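Side-chain contact in type IV pilus secretin PilQ family protein (Vibrio cholerae, PDB 6W6M), which probably forms the outer-membrane secretin channel through which the type IV competence pilus passes in natural transformation: residues A[370-374]-A[375-379]. Residues are numbered along the deposited sequence; the frame is centred on the assembly and turned at random.
Sequences DEFPV and DEFLN
F372 and F377 bring their rings together across the turn that leads into helix 374-377, a small example of how a loop residue just ahead of a short helix can pack its ring against one at the helix's end. The planes are inclined at 46° with centroids 5.7 Å apart, an oblique pairing in which F372 CE2 comes within 4.2 Å of F377 CG. In F377, CG stands anti to the backbone N (chi1 167°), so that CB lies beside P373 O and the ring extends beyond it to F372. That carbonyl also accepts a weak hydrogen bond from F377 N, 2.9 Å long but bent to 123° at the hydrogen. An inverse gamma turn centred on P373 steers the chain into the short helix 374-377, whose contact with the loop is centred about 67 Å from the centre of the chain, beside strands 320-347 and 404-429. P373 CB lies 3.6 Å from E376 CG, and the bend of E376 at chi2 turns the carboxylate off the proline ring. L378 CG lies 3.8 Å from V374 O, laying a branched side chain beside the carbonyl one turn back. Beyond the pair, W362 meets F372 edge-to-face, whereas F377 packs on M345 and L404 of the long strands; L361 of a neighbouring subunit also touches F372.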
# COMPACT_ATOMS: atom_id res chain seq x y z
N ASP A 370 8.28 66.57 37.49
CA ASP A 370 9.54 66.95 38.11
C ASP A 370 9.73 66.18 39.42
O ASP A 370 9.23 66.58 40.47
CB ASP A 370 9.60 68.45 38.35
CG ASP A 370 8.48 68.95 39.23
OD1 ASP A 370 7.41 68.31 39.24
OD2 ASP A 370 8.68 69.97 39.93
N GLU A 371 10.45 65.06 39.35
CA GLU A 371 11.05 64.49 40.55
C GLU A 371 12.57 64.51 40.46
O GLU A 371 13.22 65.15 41.29
CB GLU A 371 10.51 63.08 40.81
CG GLU A 371 9.04 62.97 41.18
CD GLU A 371 8.57 61.55 41.36
OE1 GLU A 371 9.33 60.62 41.01
OE2 GLU A 371 7.43 61.36 41.84
N PHE A 372 13.15 63.83 39.47
CA PHE A 372 14.49 64.11 38.99
C PHE A 372 14.73 63.34 37.70
O PHE A 372 14.48 62.13 37.64
CB PHE A 372 15.55 63.75 40.04
CG PHE A 372 16.82 64.53 39.90
CD1 PHE A 372 16.81 65.90 39.98
CD2 PHE A 372 18.02 63.89 39.68
CE1 PHE A 372 17.97 66.63 39.85
CE2 PHE A 372 19.18 64.61 39.54
CZ PHE A 372 19.16 65.98 39.63
N PRO A 373 15.19 63.99 36.64
CA PRO A 373 15.60 63.24 35.44
C PRO A 373 16.96 62.59 35.63
O PRO A 373 17.98 63.14 35.19
CB PRO A 373 15.62 64.31 34.35
CG PRO A 373 15.86 65.58 35.08
CD PRO A 373 15.19 65.44 36.41
N VAL A 374 17.00 61.42 36.27
CA VAL A 374 18.28 60.80 36.62
C VAL A 374 19.06 60.41 35.38
O VAL A 374 20.29 60.39 35.37
CB VAL A 374 18.06 59.60 37.55
CG1 VAL A 374 19.37 59.20 38.19
CG2 VAL A 374 17.04 59.93 38.61
N ASP A 375 18.35 60.08 34.30
CA ASP A 375 18.98 59.68 33.05
C ASP A 375 19.32 60.86 32.16
O ASP A 375 20.35 60.84 31.48
CB ASP A 375 18.08 58.71 32.30
CG ASP A 375 18.01 57.36 32.97
OD1 ASP A 375 18.87 57.09 33.84
OD2 ASP A 375 17.10 56.58 32.64
N GLU A 376 18.47 61.89 32.13
CA GLU A 376 18.80 63.10 31.38
C GLU A 376 19.86 63.93 32.08
O GLU A 376 20.43 64.83 31.46
CB GLU A 376 17.54 63.93 31.16
CG GLU A 376 16.28 63.11 30.97
CD GLU A 376 16.32 62.23 29.75
OE1 GLU A 376 17.13 62.50 28.83
OE2 GLU A 376 15.55 61.25 29.70
N PHE A 377 20.13 63.66 33.35
CA PHE A 377 21.09 64.45 34.10
C PHE A 377 22.52 64.20 33.63
O PHE A 377 23.29 65.16 33.48
CB PHE A 377 20.94 64.16 35.59
CG PHE A 377 22.07 64.68 36.44
CD1 PHE A 377 22.27 66.04 36.58
CD2 PHE A 377 22.90 63.81 37.10
CE1 PHE A 377 23.30 66.52 37.36
CE2 PHE A 377 23.93 64.29 37.88
CZ PHE A 377 24.13 65.64 38.00
N LEU A 378 22.88 62.95 33.37
CA LEU A 378 24.28 62.57 33.24
C LEU A 378 24.87 63.02 31.91
O LEU A 378 24.22 62.92 30.87
CB LEU A 378 24.42 61.05 33.40
CG LEU A 378 24.07 60.46 34.76
CD1 LEU A 378 24.11 58.95 34.73
CD2 LEU A 378 24.99 60.99 35.85
N ASN A 379 26.10 63.53 31.96
CA ASN A 379 26.83 63.90 30.76
C ASN A 379 27.52 62.70 30.15
O ASN A 379 27.32 62.38 28.97
CB ASN A 379 27.86 64.98 31.08
CG ASN A 379 27.30 66.37 30.99
OD1 ASN A 379 27.81 67.21 30.26
ND2 ASN A 379 26.25 66.63 31.74